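Local coordinates for uracil-DNA glycosylase (Sulfolobus tokodaii str. 7, PDB 4ZBY), which belongs to the uracil-DNA glycosylase superfamily, an alpha/beta fold built on a mixed sheet, and holds an iron/sulfur cluster and a bound uracil, at residues P172-R175 and K176-E179; Q65-K68 and E69-L73. All coordinates share one frame; numbering follows the deposited sequence.

Interaction 1: residues P172-R175 and K176-E179; sequences PNLR and KILE
Arg175 and Glu179 illustrate how an i to i+4 salt bridge joins successive turns of a helix, here at the start of helix 172-190 in the superfamily's alpha/beta fold. Arg175 NE donates to Glu179 OE2 over 2.7 Å, and the bond is nearly straight, with an N-H...O angle of 166°. Arg175 NH1 adds a weak bond to that same oxygen. The carboxylate thus lies at the guanidinium edge, close to its plane, yet the two flat groups are turned 89° apart and the donor comes to OE2 from above the carboxylate plane. With CG of Arg175 anti to the backbone N (chi1 -162°), the chain first runs beside its own carbonyl and then bends at chi3 to bring NE round to the acid. Arg175 is the grip; Lys176 NZ, a long 3.8 Å from Glu179 OE1, probably adds a weaker attraction that completes the three-residue salt-bridge network.

Beneath this network the helical backbone bonds repeat, from Lys176 N to Pro172 O through Glu179 N to Arg175 O at 2.9 Å. Asn171 OD1, just ahead, accepts from Leu174 N. Packing within the turn is modest: Leu174 CD1 meets Ile177 CD1 at 4.2 Å, while Leu178 touches Ala168 and Arg175 touches Leu62 of helix 58-71. Ile177 CG1 rests 3.3 Å from Asn173 O, and Ile177 CD1 reaches Asn173 ND2 at 3.9 Å.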
loop_
_atom_site.group_PDB
_atom_site.type_symbol
_atom_site.label_atom_id
_atom_site.label_comp_id
_atom_site.label_asym_id
_atom_site.label_seq_id
_atom_site.Cartn_x
_atom_site.Cartn_y
_atom_site.Cartn_z
ATOM N N PRO A 172 -2.063 13.413 -17.531
ATOM C CA PRO A 172 -1.463 12.488 -18.499
ATOM C C PRO A 172 0.036 12.296 -18.293
ATOM O O PRO A 172 0.547 11.175 -18.421
ATOM C CB PRO A 172 -1.756 13.153 -19.837
ATOM C CG PRO A 172 -3.014 13.913 -19.589
ATOM C CD PRO A 172 -2.877 14.445 -18.196
ATOM N N ASN A 173 0.738 13.370 -17.959
ATOM C CA ASN A 173 2.166 13.250 -17.752
ATOM C C ASN A 173 2.539 12.453 -16.501
ATOM O O ASN A 173 3.460 11.626 -16.523
ATOM C CB ASN A 173 2.804 14.613 -17.669
ATOM C CG ASN A 173 4.271 14.508 -17.470
ATOM O OD1 ASN A 173 5.002 14.205 -18.410
ATOM N ND2 ASN A 173 4.719 14.706 -16.238
ATOM N N LEU A 174 1.836 12.712 -15.407
ATOM C CA LEU A 174 2.090 12.000 -14.166
ATOM C C LEU A 174 1.725 10.532 -14.329
ATOM O O LEU A 174 2.373 9.646 -13.772
ATOM C CB LEU A 174 1.300 12.627 -13.020
ATOM C CG LEU A 174 2.095 12.944 -11.759
ATOM C CD1 LEU A 174 3.431 13.572 -12.142
ATOM C CD2 LEU A 174 1.291 13.874 -10.855
ATOM N N ARG A 175 0.689 10.275 -15.110
ATOM C CA ARG A 175 0.324 8.903 -15.402
ATOM C C ARG A 175 1.445 8.180 -16.136
ATOM O O ARG A 175 1.760 7.036 -15.821
ATOM C CB ARG A 175 -0.946 8.834 -16.231
ATOM C CG ARG A 175 -1.554 7.447 -16.167
ATOM C CD ARG A 175 -2.700 7.291 -17.120
ATOM N NE ARG A 175 -2.799 5.916 -17.604
ATOM C CZ ARG A 175 -3.950 5.302 -17.855
ATOM N NH1 ARG A 175 -3.958 4.056 -18.305
ATOM N NH2 ARG A 175 -5.093 5.941 -17.647
ATOM N N LYS A 176 2.038 8.841 -17.128
ATOM C CA LYS A 176 3.112 8.206 -17.870
ATOM C C LYS A 176 4.263 7.865 -16.939
ATOM O O LYS A 176 4.916 6.825 -17.103
ATOM C CB LYS A 176 3.580 9.111 -19.017
ATOM C CG LYS A 176 2.739 8.963 -20.256
ATOM C CD LYS A 176 3.065 7.647 -20.931
ATOM C CE LYS A 176 2.118 7.328 -22.070
ATOM N NZ LYS A 176 2.518 6.056 -22.740
ATOM N N ILE A 177 4.513 8.731 -15.958
ATOM C CA ILE A 177 5.589 8.491 -15.002
ATOM C C ILE A 177 5.289 7.271 -14.126
ATOM O O ILE A 177 6.165 6.445 -13.851
ATOM C CB ILE A 177 5.828 9.712 -14.109
ATOM C CG1 ILE A 177 6.316 10.866 -14.984
ATOM C CG2 ILE A 177 6.843 9.387 -13.006
ATOM C CD1 ILE A 177 6.790 12.095 -14.222
ATOM N N LEU A 178 4.039 7.175 -13.696
ATOM C CA LEU A 178 3.595 6.046 -12.892
ATOM C C LEU A 178 3.688 4.737 -13.693
ATOM O O LEU A 178 4.133 3.722 -13.171
ATOM C CB LEU A 178 2.167 6.303 -12.392
ATOM C CG LEU A 178 1.543 5.259 -11.463
ATOM C CD1 LEU A 178 2.367 5.049 -10.240
ATOM C CD2 LEU A 178 0.137 5.750 -11.052
ATOM N N GLU A 179 3.329 4.779 -14.971
ATOM C CA GLU A 179 3.432 3.609 -15.822
ATOM C C GLU A 179 4.872 3.159 -15.965
ATOM O O GLU A 179 5.161 1.968 -15.923
ATOM C CB GLU A 179 2.795 3.878 -17.188
ATOM C CG GLU A 179 1.290 4.134 -17.064
ATOM C CD GLU A 179 0.625 4.570 -18.358
ATOM O OE1 GLU A 179 1.340 4.985 -19.298
ATOM O OE2 GLU A 179 -0.624 4.505 -18.421
#

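Interaction 2: residues Q65-K68 and E69-L73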
loop_
_atom_site.group_PDB
_atom_site.type_symbol
_atom_site.label_atom_id
_atom_site.label_comp_id
_atom_site.label_asym_id
_atom_site.label_seq_id
_atom_site.Cartn_x
_atom_site.Cartn_y
_atom_site.Cartn_z
ATOM N N GLN A 65 -5.601 -1.771 -13.406
ATOM C CA GLN A 65 -5.229 -1.802 -14.811
ATOM C C GLN A 65 -3.711 -1.839 -14.969
ATOM O O GLN A 65 -3.201 -2.592 -15.790
ATOM C CB GLN A 65 -5.818 -0.605 -15.571
ATOM C CG GLN A 65 -5.454 -0.601 -17.048
ATOM C CD GLN A 65 -5.971 0.629 -17.780
ATOM O OE1 GLN A 65 -6.506 1.558 -17.169
ATOM N NE2 GLN A 65 -5.809 0.639 -19.093
ATOM N N MET A 66 -2.979 -1.055 -14.172
ATOM C CA MET A 66 -1.519 -1.073 -14.277
ATOM C C MET A 66 -0.954 -2.401 -13.809
ATOM O O MET A 66 -0.018 -2.938 -14.401
ATOM C CB MET A 66 -0.885 0.067 -13.480
ATOM C CG MET A 66 -1.271 1.398 -14.001
ATOM S SD MET A 66 -0.203 2.682 -13.338
ATOM C CE MET A 66 -0.923 4.098 -14.159
ATOM N N ILE A 67 -1.502 -2.926 -12.725
ATOM C CA ILE A 67 -1.040 -4.208 -12.244
ATOM C C ILE A 67 -1.241 -5.275 -13.327
ATOM O O ILE A 67 -0.345 -6.087 -13.581
ATOM C CB ILE A 67 -1.749 -4.609 -10.945
ATOM C CG1 ILE A 67 -1.270 -3.679 -9.814
ATOM C CG2 ILE A 67 -1.407 -6.054 -10.574
ATOM C CD1 ILE A 67 -2.058 -3.862 -8.546
ATOM N N LYS A 68 -2.396 -5.248 -13.987
ATOM C CA LYS A 68 -2.687 -6.226 -15.023
ATOM C C LYS A 68 -1.877 -6.006 -16.291
ATOM O O LYS A 68 -1.234 -6.932 -16.779
ATOM C CB LYS A 68 -4.186 -6.211 -15.357
ATOM C CG LYS A 68 -4.538 -7.093 -16.543
ATOM C CD LYS A 68 -4.240 -8.540 -16.239
ATOM C CE LYS A 68 -4.781 -9.432 -17.347
ATOM N NZ LYS A 68 -4.624 -10.871 -16.996
ATOM N N GLU A 69 -1.892 -4.786 -16.830
ATOM C CA GLU A 69 -1.316 -4.554 -18.146
ATOM C C GLU A 69 0.197 -4.406 -18.124
ATOM O O GLU A 69 0.865 -4.787 -19.081
ATOM C CB GLU A 69 -1.944 -3.312 -18.776
ATOM C CG GLU A 69 -3.433 -3.462 -18.954
ATOM C CD GLU A 69 -4.033 -2.316 -19.721
ATOM O OE1 GLU A 69 -3.291 -1.360 -20.031
ATOM O OE2 GLU A 69 -5.245 -2.375 -20.010
ATOM N N ILE A 70 0.734 -3.847 -17.042
ATOM C CA ILE A 70 2.156 -3.574 -16.986
ATOM C C ILE A 70 2.914 -4.635 -16.181
ATOM O O ILE A 70 3.975 -5.073 -16.620
ATOM C CB ILE A 70 2.417 -2.159 -16.436
ATOM C CG1 ILE A 70 1.742 -1.150 -17.362
ATOM C CG2 ILE A 70 3.926 -1.855 -16.389
ATOM C CD1 ILE A 70 1.822 0.263 -16.873
ATOM N N LEU A 71 2.363 -5.088 -15.057
ATOM C CA LEU A 71 3.024 -6.142 -14.278
ATOM C C LEU A 71 2.637 -7.541 -14.720
ATOM O O LEU A 71 3.357 -8.517 -14.460
ATOM C CB LEU A 71 2.712 -6.007 -12.785
ATOM C CG LEU A 71 3.019 -4.652 -12.131
ATOM C CD1 LEU A 71 2.787 -4.809 -10.634
ATOM C CD2 LEU A 71 4.434 -4.171 -12.419
ATOM N N GLY A 72 1.490 -7.656 -15.372
ATOM C CA GLY A 72 1.017 -8.943 -15.829
ATOM C C GLY A 72 0.430 -9.777 -14.708
ATOM O O GLY A 72 0.577 -10.998 -14.711
ATOM N N LEU A 73 -0.215 -9.121 -13.741
ATOM C CA LEU A 73 -0.773 -9.825 -12.575
ATOM C C LEU A 73 -2.237 -9.497 -12.314
ATOM O O LEU A 73 -2.696 -8.391 -12.594
ATOM C CB LEU A 73 0.020 -9.498 -11.317
ATOM C CG LEU A 73 1.501 -9.897 -11.300
ATOM C CD1 LEU A 73 2.181 -9.136 -10.196
ATOM C CD2 LEU A 73 1.660 -11.402 -11.117
#
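Glu69 folds back against Gln65 one helical turn earlier, and with Ile67 and Lys68 it carries most of the contact at the end of helix 58-71. Both carboxylate oxygens of Glu69 receive weak bonds from Gln65 NE2, the shorter being 3.2 Å to OE2. Amide and carboxylate planes stand 85° apart, and Glu69 CD also lies 3.5 Å from Gln65 CG. The Gln65 chain, fully extended from a trans chi1 of -180°, carries the amide across the acid, so that its NE2 end meets both oxygens.

Ile67 works through backbone and side chain alike. Its carbonyl O accepts a nearly straight bond from Leu73 N at 3.0 Å, spanning six residues, while its CG2 branch packs on Leu73 CB at 3.8 Å. On the buried side, Ile67 and Leu71 also touch Phe39 of strand 37-41. On the exposed side, Lys68 CA makes a CA-H...O contact with Leu73 O at 3.3 Å, and the Lys68 ammonium group turns to a salt bridge with Glu74.

Between these residues the spiral widens. Met66 O accepts the ordinary i+4 bond from Ile70 N at 2.9 Å and the i+5 bond of a pi-type turn from Leu71 N at 3.3 Å. Gly72 N makes a weak bond to Lys68 O. Gly72 then leaves the helical range with phi of 77°. The whole is a helix C-terminus closed by a pi-type turn and a positive-phi glycine.

In the fold
Both contacts are local, one within a helix, the other running off its C-terminal end, and they show how similar i to i+4 pairing serves different places in a fold. Interaction 1 lies at the surface, at the start of helix 172-190, and carries a salt-bridge network on ordinary helical backbone bonds; interaction 2, partly buried at the far end of helix 58-71, depends on apolar packing toward strand 37-41 and on rerouted backbone bonds, with weaker polar pairing on its outer side. The two helices pack against each other: Glu179 CB meets Ile70 CD1 at 3.8 Å. The polar pairs also adjoin, with Arg175 touching Gln65.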